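Local coordinates for protein putative rhamnosidase (Streptomyces avermitilis, PDB 3W5M) that hydrolyses terminal non-reducing alpha-L-rhamnose residues from rhamnosides such as citrus flavonoids and gum arabic, and binds L-rhamnose through a calcium-dependent carbohydrate-binding module, at residues A[122-128]-A[459-464]; A[299-303]-A[375-379]; A[833-837]-A[860-866]; A[857-861]-A[870-874]. One frame throughout, in Å; residues are numbered along the deposited sequence.

Contact 1 (A[122-128]-A[459-464]); sequences WISAPAP and LAVRGA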
loop_
_atom_site.group_PDB
_atom_site.type_symbol
_atom_site.label_atom_id
_atom_site.label_comp_id
_atom_site.label_asym_id
_atom_site.label_seq_id
_atom_site.Cartn_x
_atom_site.Cartn_y
_atom_site.Cartn_z
ATOM N N TRP A 122 -21.089 -15.348 6.665
ATOM C CA TRP A 122 -20.052 -15.403 5.649
ATOM C C TRP A 122 -20.466 -16.355 4.547
ATOM O O TRP A 122 -20.813 -17.510 4.814
ATOM C CB TRP A 122 -18.747 -15.870 6.257
ATOM C CG TRP A 122 -18.137 -14.872 7.168
ATOM C CD1 TRP A 122 -18.238 -14.822 8.557
ATOM C CD2 TRP A 122 -17.320 -13.776 6.783
ATOM N NE1 TRP A 122 -17.522 -13.747 9.035
ATOM C CE2 TRP A 122 -16.932 -13.101 7.974
ATOM C CE3 TRP A 122 -16.869 -13.286 5.539
ATOM C CZ2 TRP A 122 -16.131 -11.962 7.955
ATOM C CZ3 TRP A 122 -16.070 -12.142 5.534
ATOM C CH2 TRP A 122 -15.714 -11.500 6.730
ATOM N N ILE A 123 -20.401 -15.896 3.294
ATOM C CA ILE A 123 -20.711 -16.769 2.174
ATOM C C ILE A 123 -19.624 -16.746 1.098
ATOM O O ILE A 123 -18.931 -15.730 0.905
ATOM C CB ILE A 123 -22.065 -16.448 1.518
ATOM C CG1 ILE A 123 -22.080 -15.010 0.966
ATOM C CG2 ILE A 123 -23.235 -16.742 2.462
ATOM C CD1 ILE A 123 -23.345 -14.683 0.192
ATOM N N SER A 124 -19.535 -17.855 0.364
ATOM C CA SER A 124 -18.563 -18.050 -0.722
ATOM C C SER A 124 -19.291 -18.627 -1.926
ATOM O O SER A 124 -20.325 -19.273 -1.760
ATOM C CB SER A 124 -17.519 -19.074 -0.307
ATOM O OG SER A 124 -16.541 -18.540 0.557
ATOM N N ALA A 125 -18.738 -18.437 -3.127
ATOM C CA ALA A 125 -19.209 -19.196 -4.292
ATOM C C ALA A 125 -18.882 -20.687 -4.067
ATOM O O ALA A 125 -17.909 -20.997 -3.368
ATOM C CB ALA A 125 -18.540 -18.693 -5.559
ATOM N N PRO A 126 -19.693 -21.607 -4.638
ATOM C CA PRO A 126 -19.465 -23.043 -4.420
ATOM C C PRO A 126 -18.223 -23.571 -5.151
ATOM O O PRO A 126 -17.649 -22.854 -5.988
ATOM C CB PRO A 126 -20.754 -23.667 -4.972
ATOM C CG PRO A 126 -21.140 -22.736 -6.073
ATOM C CD PRO A 126 -20.859 -21.375 -5.517
ATOM N N ALA A 127 -17.824 -24.808 -4.840
ATOM C CA ALA A 127 -16.564 -25.403 -5.316
ATOM C C ALA A 127 -16.331 -25.378 -6.842
ATOM O O ALA A 127 -15.209 -25.118 -7.277
ATOM C CB ALA A 127 -16.384 -26.819 -4.761
ATOM N N PRO A 128 -17.382 -25.631 -7.650
ATOM C CA PRO A 128 -17.206 -25.555 -9.103
ATOM C C PRO A 128 -16.735 -24.166 -9.606
ATOM O O PRO A 128 -16.174 -24.061 -10.703
ATOM C CB PRO A 128 -18.616 -25.859 -9.644
ATOM C CG PRO A 128 -19.297 -26.637 -8.574
ATOM C CD PRO A 128 -18.691 -26.209 -7.265
ATOM N N LEU A 459 -25.673 -21.004 -9.137
ATOM C CA LEU A 459 -25.550 -22.068 -8.132
ATOM C C LEU A 459 -25.760 -21.542 -6.722
ATOM O O LEU A 459 -25.435 -20.389 -6.453
ATOM C CB LEU A 459 -24.176 -22.737 -8.234
ATOM C CG LEU A 459 -23.804 -23.307 -9.607
ATOM C CD1 LEU A 459 -22.334 -23.724 -9.640
ATOM C CD2 LEU A 459 -24.738 -24.467 -9.957
ATOM N N ALA A 460 -26.296 -22.374 -5.819
ATOM C CA ALA A 460 -26.397 -21.977 -4.413
ATOM C C ALA A 460 -24.997 -21.656 -3.885
ATOM O O ALA A 460 -24.032 -22.369 -4.198
ATOM C CB ALA A 460 -27.027 -23.092 -3.570
ATOM N N VAL A 461 -24.885 -20.561 -3.135
ATOM C CA VAL A 461 -23.653 -20.257 -2.389
ATOM C C VAL A 461 -23.429 -21.275 -1.286
ATOM O O VAL A 461 -24.312 -22.053 -0.960
ATOM C CB VAL A 461 -23.692 -18.843 -1.775
ATOM C CG1 VAL A 461 -23.738 -17.789 -2.865
ATOM C CG2 VAL A 461 -24.849 -18.691 -0.794
ATOM N N ARG A 462 -22.239 -21.291 -0.709
ATOM C CA ARG A 462 -21.993 -22.145 0.452
ATOM C C ARG A 462 -21.628 -21.241 1.613
ATOM O O ARG A 462 -21.269 -20.059 1.417
ATOM C CB ARG A 462 -20.884 -23.152 0.150
ATOM C CG ARG A 462 -19.603 -22.513 -0.362
ATOM C CD ARG A 462 -18.537 -23.524 -0.718
ATOM N NE ARG A 462 -17.906 -24.079 0.469
ATOM C CZ ARG A 462 -16.787 -24.794 0.445
ATOM N NH1 ARG A 462 -16.161 -25.022 -0.717
ATOM N NH2 ARG A 462 -16.290 -25.270 1.587
ATOM N N GLY A 463 -21.766 -21.756 2.831
ATOM C CA GLY A 463 -21.188 -21.079 3.971
ATOM C C GLY A 463 -19.701 -21.209 3.767
ATOM O O GLY A 463 -19.221 -22.246 3.293
ATOM N N ALA A 464 -18.978 -20.153 4.090
ATOM C CA ALA A 464 -17.533 -20.126 4.001
ATOM C C ALA A 464 -16.916 -21.024 5.071
ATOM O O ALA A 464 -17.467 -21.163 6.162
ATOM C CB ALA A 464 -17.063 -18.706 4.199
#
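S124 and R462 exchange two backbone hydrogen bonds, S124 N to R462 O at 3.0 Å and R462 N to S124 O at 3.0 Å, and so form an antiparallel hydrogen-bonded pair. R462 CB leaves the sheet on the same face as S124 CB. With chi1 at 53°, CG sits between its own backbone N and carbonyl carbon, which leads the chain over segment 122-128: CG meets S124 O at 3.6 Å and S124 CB at 4.0 Å. CD follows at 3.8 Å from P126 CA and also lies against A125 O, a buried carbonyl with no hydrogen-bond partner. A bend at chi3 then carries the guanidinium past A127, whose CB comes obliquely to NH1 at 4.4 Å. An alanine at R462 would lack CG and CD, and would probably leave A125 O and P126 uncovered on this side. Farther along, A464 N reaches W122 O at 3.3 Å from above the carbonyl plane, while P126 CG rests on L459 CB at 3.7 Å. Strand 123-124 is an edge strand of its antiparallel sheet, with 459-463 between it and 422-424; S124 OG hydrogen-bonds P397 O, and W122 packs on strand 398-407 of a second sheet.

Contact 2 (A[299-303]-A[375-379]); sequences ASAAN and YVAPG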
loop_
_atom_site.group_PDB
_atom_site.type_symbol
_atom_site.label_atom_id
_atom_site.label_comp_id
_atom_site.label_asym_id
_atom_site.label_seq_id
_atom_site.Cartn_x
_atom_site.Cartn_y
_atom_site.Cartn_z
ATOM N N ALA A 299 -7.040 -21.458 -8.680
ATOM C CA ALA A 299 -8.022 -20.688 -9.435
ATOM C C ALA A 299 -8.182 -19.363 -8.696
ATOM O O ALA A 299 -8.149 -19.319 -7.478
ATOM C CB ALA A 299 -9.352 -21.430 -9.533
ATOM N N SER A 300 -8.322 -18.278 -9.432
ATOM C CA SER A 300 -8.406 -16.980 -8.809
ATOM C C SER A 300 -9.561 -16.164 -9.374
ATOM O O SER A 300 -9.416 -14.974 -9.550
ATOM C CB SER A 300 -7.087 -16.235 -9.033
ATOM O OG SER A 300 -6.016 -16.895 -8.369
ATOM N N ALA A 301 -10.711 -16.785 -9.640
ATOM C CA ALA A 301 -11.795 -16.034 -10.272
ATOM C C ALA A 301 -12.378 -15.033 -9.271
ATOM O O ALA A 301 -12.240 -15.234 -8.055
ATOM C CB ALA A 301 -12.877 -16.983 -10.769
ATOM N N ALA A 302 -12.958 -13.940 -9.783
ATOM C CA ALA A 302 -13.793 -13.009 -8.997
ATOM C C ALA A 302 -15.197 -13.336 -9.369
ATOM O O ALA A 302 -15.698 -12.854 -10.395
ATOM C CB ALA A 302 -13.514 -11.566 -9.333
ATOM N N ASN A 303 -15.822 -14.205 -8.588
ATOM C CA ASN A 303 -17.195 -14.656 -8.919
ATOM C C ASN A 303 -18.279 -13.653 -8.621
ATOM O O ASN A 303 -18.087 -12.734 -7.845
ATOM C CB ASN A 303 -17.503 -15.973 -8.195
ATOM C CG ASN A 303 -16.686 -17.143 -8.726
ATOM O OD1 ASN A 303 -16.831 -17.553 -9.862
ATOM N ND2 ASN A 303 -15.809 -17.677 -7.898
ATOM N N TYR A 375 -19.172 -8.724 -6.615
ATOM C CA TYR A 375 -18.035 -9.499 -7.066
ATOM C C TYR A 375 -17.228 -9.805 -5.822
ATOM O O TYR A 375 -17.126 -8.948 -4.948
ATOM C CB TYR A 375 -17.133 -8.686 -7.973
ATOM C CG TYR A 375 -17.682 -8.557 -9.377
ATOM C CD1 TYR A 375 -17.676 -9.658 -10.237
ATOM C CD2 TYR A 375 -18.161 -7.344 -9.845
ATOM C CE1 TYR A 375 -18.186 -9.561 -11.528
ATOM C CE2 TYR A 375 -18.673 -7.231 -11.148
ATOM C CZ TYR A 375 -18.673 -8.351 -11.974
ATOM O OH TYR A 375 -19.185 -8.314 -13.276
ATOM N N VAL A 376 -16.703 -11.018 -5.765
ATOM C CA VAL A 376 -15.853 -11.464 -4.637
ATOM C C VAL A 376 -14.564 -12.095 -5.174
ATOM O O VAL A 376 -14.626 -13.110 -5.864
ATOM C CB VAL A 376 -16.589 -12.499 -3.761
ATOM C CG1 VAL A 376 -15.685 -12.854 -2.560
ATOM C CG2 VAL A 376 -17.920 -11.945 -3.325
ATOM N N ALA A 377 -13.395 -11.516 -4.842
ATOM C CA ALA A 377 -12.105 -11.932 -5.433
ATOM C C ALA A 377 -11.100 -12.352 -4.365
ATOM O O ALA A 377 -11.291 -12.019 -3.217
ATOM C CB ALA A 377 -11.482 -10.756 -6.219
ATOM N N PRO A 378 -10.005 -13.029 -4.757
ATOM C CA PRO A 378 -8.984 -13.501 -3.768
ATOM C C PRO A 378 -8.214 -12.440 -2.980
ATOM O O PRO A 378 -8.001 -12.641 -1.777
ATOM C CB PRO A 378 -8.014 -14.331 -4.631
ATOM C CG PRO A 378 -8.818 -14.690 -5.862
ATOM C CD PRO A 378 -9.680 -13.497 -6.120
ATOM N N GLY A 379 -7.756 -11.346 -3.628
ATOM C CA GLY A 379 -7.022 -10.267 -2.934
ATOM C C GLY A 379 -5.799 -10.761 -2.174
ATOM O O GLY A 379 -5.108 -11.680 -2.614
HETATM O O HOH W 1 -15.098 -15.859 -5.401
#
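A302 sets its methyl against that of A377, CB to CB at 3.8 Å, and with P378 and N303 it buries the most surface here. The CA-H of A302 points at V376 O, with CA 3.2 Å from that oxygen. P378 presents the rim of its ring: CG packs on S300 CB at 3.9 Å, and CD faces A301 O at 3.6 Å.

N303 does the pairing. Its carbonyl oxygen takes the N-H of V376, N to O 3.0 Å, with the donor in the carbonyl plane. The return bond, N303 N to V376 O, is weak: the N-H···O angle is only 123°. A water bridges the same pair, donating to V376 O at 2.8 Å and accepting from N303 ND2 at 3.2 Å; ND2 also hydrogen-bonds L129 O. Y375 CG lies beside its own backbone N (chi1 -78°), and the ring brings its CD1 edge to A302 O, while the hydroxyl hydrogen-bonds Q304 NE2. The backbones of S300 and A302 hydrogen-bond to A431 and I428 of strand 428-432, and F565 packs on A302, Y375 and A377.

The chemistry is thus mixed. One sound backbone bond, a weak one and a water bridge mark the end of the pairing, where strand 303-311 starts and strand 368-377 runs out. Beyond them P378, having no N-H to donate, meets the loop through carbon-carbon and carbon-carbonyl packing, consistent with the regular pairing ending here.

Contact 3 (A[833-837]-A[860-866]); sequences ADRLV and VLTDTGH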
loop_
_atom_site.group_PDB
_atom_site.type_symbol
_atom_site.label_atom_id
_atom_site.label_comp_id
_atom_site.label_asym_id
_atom_site.label_seq_id
_atom_site.Cartn_x
_atom_site.Cartn_y
_atom_site.Cartn_z
ATOM N N ALA A 833 31.405 16.195 13.144
ATOM C CA ALA A 833 30.796 16.882 12.011
ATOM C C ALA A 833 31.832 17.343 10.969
ATOM O O ALA A 833 31.562 17.295 9.753
ATOM C CB ALA A 833 29.938 18.051 12.481
ATOM N N ASP A 834 32.998 17.806 11.443
ATOM C CA ASP A 834 34.109 18.178 10.564
ATOM C C ASP A 834 34.525 16.993 9.679
ATOM O O ASP A 834 34.776 17.161 8.474
ATOM C CB ASP A 834 35.332 18.646 11.391
ATOM C CG ASP A 834 35.232 20.120 11.860
ATOM O OD1 ASP A 834 34.408 20.904 11.323
ATOM O OD2 ASP A 834 36.014 20.505 12.773
ATOM N N ARG A 835 34.629 15.816 10.300
ATOM C CA ARG A 835 34.976 14.558 9.649
ATOM C C ARG A 835 33.923 14.124 8.604
ATOM O O ARG A 835 34.266 13.543 7.578
ATOM C CB ARG A 835 35.177 13.463 10.702
ATOM C CG ARG A 835 35.660 12.126 10.166
ATOM C CD ARG A 835 36.874 12.298 9.260
ATOM N NE ARG A 835 37.370 11.046 8.693
ATOM C CZ ARG A 835 38.159 10.977 7.616
ATOM N NH1 ARG A 835 38.532 12.084 6.990
ATOM N NH2 ARG A 835 38.568 9.809 7.155
ATOM N N LEU A 836 32.650 14.411 8.882
ATOM C CA LEU A 836 31.564 14.105 7.959
ATOM C C LEU A 836 31.719 14.922 6.700
ATOM O O LEU A 836 31.666 14.381 5.582
ATOM C CB LEU A 836 30.204 14.413 8.608
ATOM C CG LEU A 836 28.955 14.266 7.732
ATOM C CD1 LEU A 836 28.778 12.829 7.203
ATOM C CD2 LEU A 836 27.757 14.730 8.555
ATOM N N VAL A 837 31.918 16.220 6.893
ATOM C CA VAL A 837 32.122 17.157 5.808
ATOM C C VAL A 837 33.354 16.762 4.990
ATOM O O VAL A 837 33.358 16.911 3.761
ATOM C CB VAL A 837 32.255 18.595 6.334
ATOM C CG1 VAL A 837 32.601 19.560 5.214
ATOM C CG2 VAL A 837 30.946 19.028 6.990
ATOM N N VAL A 860 21.417 16.805 9.915
ATOM C CA VAL A 860 22.674 16.829 10.694
ATOM C C VAL A 860 23.640 17.899 10.174
ATOM O O VAL A 860 24.222 18.664 10.962
ATOM C CB VAL A 860 23.323 15.445 10.734
ATOM C CG1 VAL A 860 24.801 15.521 11.070
ATOM C CG2 VAL A 860 22.596 14.555 11.728
ATOM N N LEU A 861 23.790 17.973 8.853
ATOM C CA LEU A 861 24.614 19.007 8.225
ATOM C C LEU A 861 24.150 20.416 8.634
ATOM O O LEU A 861 24.970 21.260 8.958
ATOM C CB LEU A 861 24.659 18.849 6.692
ATOM C CG LEU A 861 25.499 17.705 6.122
ATOM C CD1 LEU A 861 25.255 17.597 4.621
ATOM C CD2 LEU A 861 26.987 17.927 6.390
ATOM N N THR A 862 22.841 20.646 8.641
ATOM C CA THR A 862 22.295 21.936 9.031
ATOM C C THR A 862 22.465 22.184 10.530
ATOM O O THR A 862 22.757 23.316 10.937
ATOM C CB THR A 862 20.806 22.079 8.655
ATOM O OG1 THR A 862 20.688 22.433 7.270
ATOM C CG2 THR A 862 20.140 23.193 9.476
ATOM N N ASP A 863 22.294 21.140 11.335
ATOM C CA ASP A 863 22.375 21.279 12.796
ATOM C C ASP A 863 23.759 21.699 13.232
ATOM O O ASP A 863 23.914 22.393 14.226
ATOM C CB ASP A 863 22.086 19.965 13.506
ATOM C CG ASP A 863 20.619 19.608 13.538
ATOM O OD1 ASP A 863 19.741 20.469 13.276
ATOM O OD2 ASP A 863 20.352 18.425 13.841
ATOM N N THR A 864 24.764 21.233 12.500
ATOM C CA THR A 864 26.155 21.438 12.881
ATOM C C THR A 864 26.767 22.638 12.147
ATOM O O THR A 864 27.981 22.823 12.166
ATOM C CB THR A 864 26.984 20.160 12.630
ATOM O OG1 THR A 864 26.774 19.703 11.282
ATOM C CG2 THR A 864 26.588 19.053 13.593
ATOM N N GLY A 865 25.930 23.438 11.492
ATOM C CA GLY A 865 26.383 24.685 10.861
ATOM C C GLY A 865 26.905 24.563 9.435
ATOM O O GLY A 865 27.672 25.422 8.960
ATOM N N HIS A 866 26.471 23.514 8.738
ATOM C CA HIS A 866 26.872 23.282 7.353
ATOM C C HIS A 866 25.719 23.219 6.353
ATOM O O HIS A 866 25.705 22.335 5.493
ATOM C CB HIS A 866 27.690 22.006 7.266
ATOM C CG HIS A 866 28.885 21.996 8.166
ATOM N ND1 HIS A 866 29.977 22.817 7.963
ATOM C CD2 HIS A 866 29.173 21.248 9.256
ATOM C CE1 HIS A 866 30.880 22.577 8.897
ATOM N NE2 HIS A 866 30.417 21.631 9.694
HETATM O O HOH W 2 31.878 21.345 11.991
#
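V860, whose CG1 touches L836 across the contact, has a carbonyl oxygen gripped twice by T864: T864 OG1 donates to V860 O at 2.8 Å and T864 N to V860 O at 3.0 Å, from opposite faces of the carbonyl plane. This back-bond goes with chi1 at 51°, which sets OG1 between the backbone N and the carbonyl carbon and leaves the carbon side of T864 for A833, CB to CB 3.6 Å. With a glycine in place of T864, A833 would probably face a gap, and V860 O would be left with only the backbone donor of the two. L836 CD2 meets L861 CD2 at 3.9 Å. V837 CG2 stands over the H866 ring in a CH-pi contact, 3.7 Å from the centroid and 11° off the ring normal. A water in the plane of that ring, 2.7 Å from H866 NE2, donates to D834 OD1 at 2.7 Å and spans the two segments. G865, with positive phi, is the C-prime residue of a Schellman motif (H866 N to L861 O, G865 N to T862 O) that ends helix 854-863 against helix 829-842, within the helical domain that carries the (alpha/alpha)6 barrel.

Contact 4 (A[857-861]-A[870-874]); sequences LLPVL and AYRLL
Two consecutive helices, 854-863 and 867-875, fold back on each other as an antiparallel helical hairpin in the (alpha/alpha)6-barrel domain, with L858 against A870 and L873 along the seam. The short segments run at 154° with axes 10.0 Å apart, and all the side chains that meet are apolar. L873 supplies the central group: its CD1 meets L861 CD1 at 3.7 Å, L857 CD2 at 3.9 Å and L858 CD2 at 4.0 Å, so three leucines of one helix converge on a single methyl of the other. L873 crosses both L857 and L861 at about a right angle.

L858 divides its two methyls. With chi1 at -64°, CG lies beside the backbone N; CD2 then lies 3.9 Å from A870 CB and also rests on A870 O, which is already bonded to L874 N within the helix. CD1 goes to L874 CD1 at 4.0 Å, the two side chains crossing near a right angle. L858 and A870 bring the backbones nearest, and L861 CB faces A870 CB at 4.2 Å. P859, whose nitrogen has no hydrogen, kinks helix 854-863 beside this seam without touching the partner.

W925 of helix 923-929 packs on L858, A870 and L874. I840 of helix 829-842 touches L861 and L873, while L857 reaches V816 of helix 812-820.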
loop_
_atom_site.group_PDB
_atom_site.type_symbol
_atom_site.label_atom_id
_atom_site.label_comp_id
_atom_site.label_asym_id
_atom_site.label_seq_id
_atom_site.Cartn_x
_atom_site.Cartn_y
_atom_site.Cartn_z
ATOM N N LEU A 857 20.834 12.967 7.003
ATOM C CA LEU A 857 22.076 13.610 6.515
ATOM C C LEU A 857 21.982 15.137 6.378
ATOM O O LEU A 857 22.787 15.882 6.952
ATOM C CB LEU A 857 22.525 12.961 5.178
ATOM C CG LEU A 857 23.682 13.567 4.351
ATOM C CD1 LEU A 857 25.016 13.362 5.051
ATOM C CD2 LEU A 857 23.718 12.947 2.957
ATOM N N LEU A 858 21.012 15.626 5.616
ATOM C CA LEU A 858 20.907 17.062 5.433
ATOM C C LEU A 858 20.547 17.758 6.757
ATOM O O LEU A 858 21.105 18.832 7.058
ATOM C CB LEU A 858 19.976 17.465 4.269
ATOM C CG LEU A 858 20.319 17.074 2.812
ATOM C CD1 LEU A 858 19.555 17.925 1.813
ATOM C CD2 LEU A 858 21.818 17.170 2.516
ATOM N N PRO A 859 19.633 17.162 7.565
ATOM C CA PRO A 859 19.369 17.752 8.904
ATOM C C PRO A 859 20.623 17.866 9.825
ATOM O O PRO A 859 20.849 18.925 10.425
ATOM C CB PRO A 859 18.334 16.791 9.505
ATOM C CG PRO A 859 17.594 16.290 8.308
ATOM C CD PRO A 859 18.685 16.066 7.273
ATOM N N VAL A 860 21.417 16.805 9.915
ATOM C CA VAL A 860 22.674 16.829 10.694
ATOM C C VAL A 860 23.640 17.899 10.174
ATOM O O VAL A 860 24.222 18.664 10.962
ATOM C CB VAL A 860 23.323 15.445 10.734
ATOM C CG1 VAL A 860 24.801 15.521 11.070
ATOM C CG2 VAL A 860 22.596 14.555 11.728
ATOM N N LEU A 861 23.790 17.973 8.853
ATOM C CA LEU A 861 24.614 19.007 8.225
ATOM C C LEU A 861 24.150 20.416 8.634
ATOM O O LEU A 861 24.970 21.260 8.958
ATOM C CB LEU A 861 24.659 18.849 6.692
ATOM C CG LEU A 861 25.499 17.705 6.122
ATOM C CD1 LEU A 861 25.255 17.597 4.621
ATOM C CD2 LEU A 861 26.987 17.927 6.390
ATOM N N ALA A 870 24.854 21.222 2.773
ATOM C CA ALA A 870 23.580 20.539 2.538
ATOM C C ALA A 870 23.055 20.945 1.178
ATOM O O ALA A 870 22.631 20.078 0.404
ATOM C CB ALA A 870 22.576 20.866 3.635
ATOM N N TYR A 871 23.112 22.238 0.869
ATOM C CA TYR A 871 22.660 22.723 -0.426
ATOM C C TYR A 871 23.486 22.131 -1.560
ATOM O O TYR A 871 22.949 21.855 -2.628
ATOM C CB TYR A 871 22.674 24.240 -0.485
ATOM C CG TYR A 871 21.367 24.884 -0.052
ATOM C CD1 TYR A 871 20.248 24.874 -0.900
ATOM C CD2 TYR A 871 21.248 25.513 1.201
ATOM C CE1 TYR A 871 19.061 25.464 -0.515
ATOM C CE2 TYR A 871 20.061 26.112 1.592
ATOM C CZ TYR A 871 18.973 26.081 0.728
ATOM O OH TYR A 871 17.803 26.675 1.079
ATOM N N ARG A 872 24.779 21.932 -1.318
ATOM C CA ARG A 872 25.676 21.404 -2.345
ATOM C C ARG A 872 25.216 20.002 -2.747
ATOM O O ARG A 872 25.070 19.699 -3.941
ATOM C CB ARG A 872 27.128 21.384 -1.847
ATOM C CG ARG A 872 28.166 21.083 -2.924
ATOM C CD ARG A 872 28.456 22.282 -3.829
ATOM N NE ARG A 872 29.678 22.078 -4.616
ATOM C CZ ARG A 872 30.903 22.426 -4.217
ATOM N NH1 ARG A 872 31.098 23.009 -3.039
ATOM N NH2 ARG A 872 31.946 22.193 -5.001
ATOM N N LEU A 873 24.975 19.174 -1.738
ATOM C CA LEU A 873 24.394 17.853 -1.933
ATOM C C LEU A 873 23.023 17.916 -2.588
ATOM O O LEU A 873 22.725 17.119 -3.480
ATOM C CB LEU A 873 24.303 17.093 -0.614
ATOM C CG LEU A 873 25.643 16.790 0.038
ATOM C CD1 LEU A 873 25.399 15.977 1.278
ATOM C CD2 LEU A 873 26.543 16.038 -0.932
ATOM N N LEU A 874 22.202 18.868 -2.155
ATOM C CA LEU A 874 20.833 18.971 -2.654
ATOM C C LEU A 874 20.789 19.281 -4.154
ATOM O O LEU A 874 19.999 18.677 -4.890
ATOM C CB LEU A 874 20.004 19.996 -1.855
ATOM C CG LEU A 874 18.518 20.028 -2.233
ATOM C CD1 LEU A 874 17.785 18.819 -1.667
ATOM C CD2 LEU A 874 17.869 21.325 -1.758
#

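How the contacts relate
From the N terminus, residues 122-128 come first, and contact 1 closes a loop of 330 residues when 459-464 returns beside them. Contact 2 is nested inside that loop, joining 299-303 to 375-379. Both reach the same antiparallel sheet, contact 1 at its edge and contact 2 farther in; their centres are 12 Å apart and A125 CB touches N303 ND2 at 3.7 Å. Contacts 3 and 4 follow in series on the opposite side of the chain's centre; the nearest atoms of contacts 2 and 4 are about 37 Å apart. Contacts 3 and 4 share V860 and L861 on helix 854-863, which contact 3 ties to helix 829-842 and contact 4 to helix 867-875, inside the helical glycosidase domain.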